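Local coordinates for CDP-4-keto-6-deoxy-D-glucose-3-dehydrase (Yersinia pseudotuberculosis, PDB 3BB8), which probably removes the C3 hydroxyl of CDP-4-keto-6-deoxy-D-glucose with pyridoxal 5'-phosphate as cofactor, a step in making lipopolysaccharide sugars, at residues R374-G379 / N406-I411; I331-A336 / F345-T350. The protein carries 1 engineered substitution. All coordinates share one frame; numbering follows the deposited sequence.

Interaction 1. Residues R374-G379 / N406-I411; sequences RLLFAG and NQTFWI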
ATOM      1  N   ARG A 374       9.896 -14.910 -19.475  1.00 32.56           N
ATOM      2  CA  ARG A 374       8.908 -14.887 -18.411  1.00 33.16           C
ATOM      3  C   ARG A 374       7.677 -15.607 -18.911  1.00 32.10           C
ATOM      4  O   ARG A 374       7.298 -15.455 -20.072  1.00 34.34           O
ATOM      5  CB  ARG A 374       8.513 -13.440 -18.054  1.00 32.33           C
ATOM      6  CG  ARG A 374       9.603 -12.617 -17.408  1.00 32.80           C
ATOM      7  CD  ARG A 374       9.839 -13.088 -16.001  1.00 34.75           C
ATOM      8  NE  ARG A 374      10.882 -12.315 -15.333  1.00 37.79           N
ATOM      9  CZ  ARG A 374      12.184 -12.507 -15.501  1.00 40.00           C
ATOM     10  NH1 ARG A 374      12.626 -13.457 -16.321  1.00 43.09           N
ATOM     11  NH2 ARG A 374      13.049 -11.750 -14.838  1.00 40.27           N
ATOM     12  N   LEU A 375       7.044 -16.391 -18.051  1.00 30.32           N
ATOM     13  CA  LEU A 375       5.828 -17.052 -18.465  1.00 30.98           C
ATOM     14  C   LEU A 375       4.751 -15.959 -18.399  1.00 31.82           C
ATOM     15  O   LEU A 375       4.994 -14.897 -17.829  1.00 31.74           O
ATOM     16  CB  LEU A 375       5.518 -18.224 -17.528  1.00 31.63           C
ATOM     17  CG  LEU A 375       6.609 -19.314 -17.495  1.00 32.59           C
ATOM     18  CD1 LEU A 375       6.042 -20.578 -16.860  1.00 30.20           C
ATOM     19  CD2 LEU A 375       7.099 -19.632 -18.917  1.00 30.13           C
ATOM     20  N   LEU A 376       3.586 -16.196 -18.992  1.00 31.13           N
ATOM     21  CA  LEU A 376       2.526 -15.195 -18.986  1.00 31.21           C
ATOM     22  C   LEU A 376       1.802 -15.092 -17.637  1.00 31.97           C
ATOM     23  O   LEU A 376       0.594 -15.345 -17.530  1.00 30.83           O
ATOM     24  CB  LEU A 376       1.523 -15.485 -20.120  1.00 31.27           C
ATOM     25  CG  LEU A 376       0.566 -14.339 -20.490  1.00 34.25           C
ATOM     26  CD1 LEU A 376       1.362 -13.089 -20.715  1.00 35.61           C
ATOM     27  CD2 LEU A 376      -0.225 -14.674 -21.743  1.00 35.91           C
ATOM     28  N   PHE A 377       2.571 -14.724 -16.614  1.00 31.93           N
ATOM     29  CA  PHE A 377       2.073 -14.558 -15.252  1.00 33.18           C
ATOM     30  C   PHE A 377       1.435 -15.860 -14.773  1.00 34.33           C
ATOM     31  O   PHE A 377       1.997 -16.933 -14.972  1.00 36.60           O
ATOM     32  CB  PHE A 377       1.068 -13.403 -15.177  1.00 32.99           C
ATOM     33  CG  PHE A 377       1.604 -12.104 -15.731  1.00 32.87           C
ATOM     34  CD1 PHE A 377       2.873 -11.647 -15.372  1.00 32.81           C
ATOM     35  CD2 PHE A 377       0.862 -11.360 -16.647  1.00 35.93           C
ATOM     36  CE1 PHE A 377       3.401 -10.469 -15.923  1.00 34.60           C
ATOM     37  CE2 PHE A 377       1.380 -10.175 -17.207  1.00 35.44           C
ATOM     38  CZ  PHE A 377       2.651  -9.734 -16.844  1.00 35.29           C
ATOM     39  N   ALA A 378       0.266 -15.781 -14.151  1.00 33.92           N
ATOM     40  CA  ALA A 378      -0.387 -16.987 -13.642  1.00 35.19           C
ATOM     41  C   ALA A 378      -0.751 -18.087 -14.653  1.00 35.27           C
ATOM     42  O   ALA A 378      -1.128 -19.193 -14.258  1.00 35.07           O
ATOM     43  CB  ALA A 378      -1.632 -16.584 -12.838  1.00 33.46           C
ATOM     44  N   GLY A 379      -0.634 -17.794 -15.945  1.00 35.10           N
ATOM     45  CA  GLY A 379      -0.982 -18.788 -16.949  1.00 33.15           C
ATOM     46  C   GLY A 379      -2.477 -19.035 -16.926  1.00 33.02           C
ATOM     47  O   GLY A 379      -3.213 -18.540 -17.775  1.00 32.88           O
ATOM     48  N   ASN A 406       0.804 -23.597 -20.627  1.00 36.57           N
ATOM     49  CA  ASN A 406       1.792 -24.603 -21.018  1.00 37.07           C
ATOM     50  C   ASN A 406       2.792 -24.223 -22.093  1.00 36.12           C
ATOM     51  O   ASN A 406       3.957 -24.606 -22.014  1.00 36.08           O
ATOM     52  CB  ASN A 406       1.097 -25.875 -21.510  1.00 37.80           C
ATOM     53  CG  ASN A 406       0.351 -26.591 -20.422  1.00 36.46           C
ATOM     54  OD1 ASN A 406       0.945 -27.012 -19.429  1.00 35.78           O
ATOM     55  ND2 ASN A 406      -0.963 -26.737 -20.599  1.00 34.01           N
ATOM     56  N   GLN A 407       2.346 -23.473 -23.093  1.00 36.95           N
ATOM     57  CA  GLN A 407       3.214 -23.155 -24.226  1.00 37.86           C
ATOM     58  C   GLN A 407       3.652 -21.715 -24.469  1.00 38.21           C
ATOM     59  O   GLN A 407       4.478 -21.467 -25.352  1.00 38.78           O
ATOM     60  CB  GLN A 407       2.539 -23.674 -25.495  1.00 38.52           C
ATOM     61  CG  GLN A 407       2.140 -25.143 -25.427  1.00 39.61           C
ATOM     62  CD  GLN A 407       3.340 -26.057 -25.483  1.00 41.40           C
ATOM     63  OE1 GLN A 407       4.108 -26.026 -26.446  1.00 45.41           O
ATOM     64  NE2 GLN A 407       3.515 -26.874 -24.457  1.00 40.08           N
ATOM     65  N   THR A 408       3.127 -20.766 -23.702  1.00 35.60           N
ATOM     66  CA  THR A 408       3.481 -19.366 -23.927  1.00 33.30           C
ATOM     67  C   THR A 408       4.530 -18.796 -22.986  1.00 32.66           C
ATOM     68  O   THR A 408       4.740 -19.288 -21.885  1.00 33.72           O
ATOM     69  CB  THR A 408       2.216 -18.484 -23.861  1.00 31.94           C
ATOM     70  OG1 THR A 408       1.232 -19.016 -24.752  1.00 28.23           O
ATOM     71  CG2 THR A 408       2.522 -17.044 -24.259  1.00 31.93           C
ATOM     72  N   PHE A 409       5.201 -17.751 -23.448  1.00 33.49           N
ATOM     73  CA  PHE A 409       6.210 -17.066 -22.663  1.00 32.32           C
ATOM     74  C   PHE A 409       6.505 -15.760 -23.402  1.00 32.67           C
ATOM     75  O   PHE A 409       6.108 -15.603 -24.553  1.00 31.54           O
ATOM     76  CB  PHE A 409       7.467 -17.937 -22.538  1.00 36.12           C
ATOM     77  CG  PHE A 409       8.284 -18.032 -23.801  1.00 36.28           C
ATOM     78  CD1 PHE A 409       9.354 -17.165 -24.022  1.00 35.92           C
ATOM     79  CD2 PHE A 409       7.985 -18.986 -24.765  1.00 35.82           C
ATOM     80  CE1 PHE A 409      10.115 -17.250 -25.192  1.00 36.27           C
ATOM     81  CE2 PHE A 409       8.738 -19.079 -25.937  1.00 37.55           C
ATOM     82  CZ  PHE A 409       9.804 -18.207 -26.149  1.00 34.66           C
ATOM     83  N   TRP A 410       7.174 -14.816 -22.748  1.00 31.05           N
ATOM     84  CA  TRP A 410       7.487 -13.561 -23.413  1.00 31.81           C
ATOM     85  C   TRP A 410       8.904 -13.114 -23.141  1.00 32.57           C
ATOM     86  O   TRP A 410       9.510 -13.515 -22.150  1.00 33.05           O
ATOM     87  CB  TRP A 410       6.500 -12.448 -23.018  1.00 33.83           C
ATOM     88  CG  TRP A 410       6.358 -12.178 -21.537  1.00 33.95           C
ATOM     89  CD1 TRP A 410       5.590 -12.871 -20.647  1.00 35.16           C
ATOM     90  CD2 TRP A 410       6.964 -11.110 -20.794  1.00 35.26           C
ATOM     91  NE1 TRP A 410       5.672 -12.298 -19.397  1.00 34.92           N
ATOM     92  CE2 TRP A 410       6.509 -11.217 -19.459  1.00 34.50           C
ATOM     93  CE3 TRP A 410       7.846 -10.073 -21.128  1.00 34.23           C
ATOM     94  CZ2 TRP A 410       6.905 -10.329 -18.458  1.00 34.07           C
ATOM     95  CZ3 TRP A 410       8.241  -9.185 -20.129  1.00 35.96           C
ATOM     96  CH2 TRP A 410       7.769  -9.320 -18.810  1.00 34.03           C
ATOM     97  N   ILE A 411       9.436 -12.276 -24.025  1.00 33.17           N
ATOM     98  CA  ILE A 411      10.767 -11.711 -23.841  1.00 33.89           C
ATOM     99  C   ILE A 411      10.756 -10.199 -24.041  1.00 33.48           C
ATOM    100  O   ILE A 411       9.696  -9.587 -24.165  1.00 30.88           O
ATOM    101  CB  ILE A 411      11.787 -12.339 -24.809  1.00 35.05           C
ATOM    102  CG1 ILE A 411      11.378 -12.075 -26.259  1.00 34.87           C
ATOM    103  CG2 ILE A 411      11.915 -13.833 -24.550  1.00 34.73           C
ATOM    104  CD1 ILE A 411      11.995 -13.035 -27.252  1.00 35.57           C
TER

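Interaction 2. Residues I331-A336 / F345-T350; sequences IELPEA and FGFPIT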
ATOM      1  N   ILE A 331       7.342 -21.323 -33.824  1.00 47.83           N
ATOM      2  CA  ILE A 331       6.710 -20.445 -32.857  1.00 46.73           C
ATOM      3  C   ILE A 331       5.719 -19.483 -33.491  1.00 47.35           C
ATOM      4  O   ILE A 331       5.902 -19.035 -34.622  1.00 47.19           O
ATOM      5  CB  ILE A 331       7.780 -19.656 -32.055  1.00 45.91           C
ATOM      6  CG1 ILE A 331       8.728 -18.903 -32.987  1.00 47.01           C
ATOM      7  CG2 ILE A 331       8.618 -20.615 -31.236  1.00 45.17           C
ATOM      8  CD1 ILE A 331       8.235 -17.576 -33.433  1.00 48.60           C
ATOM      9  N   GLU A 332       4.651 -19.194 -32.757  1.00 46.00           N
ATOM     10  CA  GLU A 332       3.625 -18.273 -33.214  1.00 45.57           C
ATOM     11  C   GLU A 332       3.973 -16.872 -32.722  1.00 45.54           C
ATOM     12  O   GLU A 332       4.133 -16.648 -31.517  1.00 44.76           O
ATOM     13  CB  GLU A 332       2.265 -18.716 -32.683  1.00 45.97           C
ATOM     14  CG  GLU A 332       1.659 -19.849 -33.491  1.00 48.58           C
ATOM     15  CD  GLU A 332       0.671 -20.669 -32.698  1.00 49.46           C
ATOM     16  OE1 GLU A 332      -0.158 -20.072 -31.983  1.00 52.07           O
ATOM     17  OE2 GLU A 332       0.718 -21.912 -32.792  1.00 49.07           O
ATOM     18  N   LEU A 333       4.107 -15.935 -33.655  1.00 43.64           N
ATOM     19  CA  LEU A 333       4.469 -14.570 -33.296  1.00 43.42           C
ATOM     20  C   LEU A 333       3.265 -13.728 -32.884  1.00 43.77           C
ATOM     21  O   LEU A 333       2.156 -13.937 -33.371  1.00 42.96           O
ATOM     22  CB  LEU A 333       5.219 -13.909 -34.455  1.00 40.64           C
ATOM     23  CG  LEU A 333       6.568 -14.565 -34.752  1.00 39.33           C
ATOM     24  CD1 LEU A 333       7.174 -13.959 -36.011  1.00 39.42           C
ATOM     25  CD2 LEU A 333       7.498 -14.384 -33.570  1.00 35.59           C
ATOM     26  N   PRO A 334       3.478 -12.758 -31.977  1.00 44.60           N
ATOM     27  CA  PRO A 334       2.425 -11.869 -31.471  1.00 44.80           C
ATOM     28  C   PRO A 334       1.729 -10.992 -32.507  1.00 45.90           C
ATOM     29  O   PRO A 334       2.323 -10.581 -33.503  1.00 45.97           O
ATOM     30  CB  PRO A 334       3.149 -11.056 -30.402  1.00 43.81           C
ATOM     31  CG  PRO A 334       4.541 -10.984 -30.922  1.00 45.21           C
ATOM     32  CD  PRO A 334       4.788 -12.389 -31.411  1.00 44.03           C
ATOM     33  N   GLU A 335       0.456 -10.706 -32.255  1.00 46.18           N
ATOM     34  CA  GLU A 335      -0.327  -9.879 -33.158  1.00 46.70           C
ATOM     35  C   GLU A 335      -1.190  -8.854 -32.421  1.00 47.41           C
ATOM     36  O   GLU A 335      -2.029  -9.207 -31.583  1.00 45.35           O
ATOM     37  CB  GLU A 335      -1.209 -10.765 -34.042  1.00 46.28           C
ATOM     38  CG  GLU A 335      -0.477 -11.390 -35.217  1.00 48.39           C
ATOM     39  CD  GLU A 335      -1.263 -12.516 -35.867  1.00 51.15           C
ATOM     40  OE1 GLU A 335      -2.514 -12.465 -35.856  1.00 51.24           O
ATOM     41  OE2 GLU A 335      -0.626 -13.451 -36.400  1.00 52.69           O
ATOM     42  N   ALA A 336      -0.970  -7.581 -32.736  1.00 47.04           N
ATOM     43  CA  ALA A 336      -1.733  -6.506 -32.123  1.00 47.01           C
ATOM     44  C   ALA A 336      -3.205  -6.726 -32.425  1.00 47.12           C
ATOM     45  O   ALA A 336      -3.556  -7.239 -33.483  1.00 48.06           O
ATOM     46  CB  ALA A 336      -1.285  -5.167 -32.680  1.00 47.75           C
ATOM     47  N   PHE A 345       4.416  -4.142 -23.776  1.00 38.32           N
ATOM     48  CA  PHE A 345       5.040  -4.275 -22.464  1.00 37.91           C
ATOM     49  C   PHE A 345       6.143  -5.312 -22.601  1.00 36.49           C
ATOM     50  O   PHE A 345       7.234  -5.172 -22.038  1.00 34.83           O
ATOM     51  CB  PHE A 345       3.991  -4.740 -21.441  1.00 39.57           C
ATOM     52  CG  PHE A 345       4.555  -5.064 -20.082  1.00 40.97           C
ATOM     53  CD1 PHE A 345       4.977  -6.352 -19.775  1.00 43.15           C
ATOM     54  CD2 PHE A 345       4.655  -4.081 -19.102  1.00 43.58           C
ATOM     55  CE1 PHE A 345       5.489  -6.658 -18.514  1.00 42.48           C
ATOM     56  CE2 PHE A 345       5.167  -4.377 -17.839  1.00 43.94           C
ATOM     57  CZ  PHE A 345       5.583  -5.669 -17.546  1.00 43.39           C
ATOM     58  N   GLY A 346       5.829  -6.357 -23.360  1.00 35.68           N
ATOM     59  CA  GLY A 346       6.770  -7.434 -23.607  1.00 36.56           C
ATOM     60  C   GLY A 346       6.430  -8.078 -24.935  1.00 35.22           C
ATOM     61  O   GLY A 346       5.450  -7.693 -25.576  1.00 35.45           O
ATOM     62  N   PHE A 347       7.224  -9.062 -25.342  1.00 36.68           N
ATOM     63  CA  PHE A 347       7.021  -9.765 -26.616  1.00 35.13           C
ATOM     64  C   PHE A 347       6.569 -11.208 -26.353  1.00 33.60           C
ATOM     65  O   PHE A 347       7.393 -12.073 -26.071  1.00 34.32           O
ATOM     66  CB  PHE A 347       8.338  -9.770 -27.394  1.00 37.20           C
ATOM     67  CG  PHE A 347       8.194 -10.138 -28.843  1.00 39.75           C
ATOM     68  CD1 PHE A 347       7.765  -9.194 -29.773  1.00 39.91           C
ATOM     69  CD2 PHE A 347       8.512 -11.421 -29.280  1.00 39.28           C
ATOM     70  CE1 PHE A 347       7.659  -9.519 -31.125  1.00 42.89           C
ATOM     71  CE2 PHE A 347       8.411 -11.762 -30.627  1.00 40.26           C
ATOM     72  CZ  PHE A 347       7.985 -10.810 -31.555  1.00 42.91           C
ATOM     73  N   PRO A 348       5.256 -11.481 -26.442  1.00 32.17           N
ATOM     74  CA  PRO A 348       4.706 -12.824 -26.207  1.00 34.17           C
ATOM     75  C   PRO A 348       4.862 -13.811 -27.376  1.00 35.57           C
ATOM     76  O   PRO A 348       4.514 -13.510 -28.521  1.00 34.47           O
ATOM     77  CB  PRO A 348       3.243 -12.539 -25.892  1.00 31.68           C
ATOM     78  CG  PRO A 348       2.942 -11.396 -26.830  1.00 29.99           C
ATOM     79  CD  PRO A 348       4.172 -10.507 -26.674  1.00 31.47           C
ATOM     80  N   ILE A 349       5.358 -15.002 -27.057  1.00 36.76           N
ATOM     81  CA  ILE A 349       5.585 -16.048 -28.048  1.00 38.33           C
ATOM     82  C   ILE A 349       5.039 -17.394 -27.587  1.00 38.63           C
ATOM     83  O   ILE A 349       5.300 -17.824 -26.463  1.00 40.20           O
ATOM     84  CB  ILE A 349       7.097 -16.225 -28.312  1.00 37.70           C
ATOM     85  CG1 ILE A 349       7.680 -14.924 -28.864  1.00 36.95           C
ATOM     86  CG2 ILE A 349       7.331 -17.387 -29.279  1.00 38.80           C
ATOM     87  CD1 ILE A 349       9.187 -14.897 -28.869  1.00 38.25           C
ATOM     88  N   THR A 350       4.281 -18.054 -28.458  1.00 39.16           N
ATOM     89  CA  THR A 350       3.748 -19.377 -28.161  1.00 39.25           C
ATOM     90  C   THR A 350       4.469 -20.455 -28.963  1.00 40.15           C
ATOM     91  O   THR A 350       4.395 -20.483 -30.192  1.00 40.19           O
ATOM     92  CB  THR A 350       2.239 -19.457 -28.453  1.00 38.27           C
ATOM     93  OG1 THR A 350       1.531 -18.572 -27.575  1.00 39.21           O
ATOM     94  CG2 THR A 350       1.731 -20.876 -28.254  1.00 36.09           C
TER

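Interaction 1. Residues R374-G379 / N406-I411
Arg374 and Trp410 form a single antiparallel, hydrogen-bonded bridge: Arg374 N donates to Trp410 O (3.0 Å), and Trp410 N returns a bond to Arg374 O (2.8 Å). Beyond it the segment 374-379 leaves the strand 408-411 and folds into an inverse gamma turn at Leu376 and a type II' turn from Leu376 to Gly379. The indole of Trp410 carries most of the side-chain contact. Its CG lies between the backbone N and the carbonyl carbon (chi1 55°). One face of the indole lies against Arg374 CB, which sits off centre, 3.6 Å from the centroid of the five-membered ring, a CH-pi contact. Arg374 CG lies near Trp410 CZ2, 3.7 Å away. At the indole edge, Trp410 NE1 makes a weak bond to Leu375 O (3.1 Å, N-H...O angle 127°). The bond joins the turn to strand 408-411, one of the two outer strands of a three-stranded antiparallel sheet within the chain, in an aspartate aminotransferase fold. The edge of Trp410 also points toward the face of Phe377, with ring planes at 63°. Phe377 belongs to the pyridoxal-5'-phosphate pocket and also meets Phe120 edge-to-face. Leu376 CD1 packs against Trp410 CD1 at 4.2 Å. Leu375 CD2 lies 4.0 Å from Phe409 CB, and these two side chains cross at about a right angle. Phe377 O is hydrogen-bonded to Tyr276 OH of the second subunit.

Interaction 2. Residues I331-A336 / F345-T350
Glu332 and Thr350 pair as an antiparallel, hydrogen-bonded bridge with a CA-CA distance of 5.2 Å. The bond from Glu332 N to Thr350 O (2.9 Å) is almost straight at 178°, whereas the return bond from Thr350 N to Glu332 O is weak (3.4 Å). Past the bridge, Pro334 takes over the contact. Its CD comes close to Pro348 O, at 3.1 Å, and its CB touches Pro348 CG. Pro334 CG lies over one face of the Phe347 ring, 3.6 Å from the centroid and offset toward the rim, in a CH-pi contact. Leu333 CD2 meets the same ring at its edge, 4.0 Å from Phe347 CE2. Near the bridge, Ile349 CG2 packs on Ile331 CB at 3.6 Å. The carboxylate of Glu332 turns to other partners: OE2 forms salt bridges with Arg403 and Lys352. Thr350 OG1 is hydrogen-bonded to Tyr144 and Thr408. Strand 331-332 is an outermost strand of the three-stranded sheet, and strand 347-351 is the middle one. Helix 293-323 packs on Phe347 and Pro334 through Phe317, while strand 408-411 lies along the other edge of strand 347-351.

How the interactions relate
Both interactions reach one small antiparallel sheet, through the neighbouring strands 408-411 and 347-351, and their centres are about 10 Å apart. Phe409 O lies 2.7 Å from Ile349 N, and Ile411 O lies 2.8 Å from Phe347 N, both probable hydrogen bonds. Rings meet here too, with Trp410 CH2 3.5 Å from Phe345 CE1. Interaction 1 is the one at the cofactor. The side chain of Phe377 is about 4 Å from the bound pyridoxal-5'-phosphate. The paired part of interaction 2 is farther away: the side chain of Pro348 is about 13 Å from the bound pyridoxal-5'-phosphate, although Phe345 touches Asp194 of the pocket. Strand 408-411 lies between strand 347-351 and the segment 374-379, whose Phe377 lines the pocket.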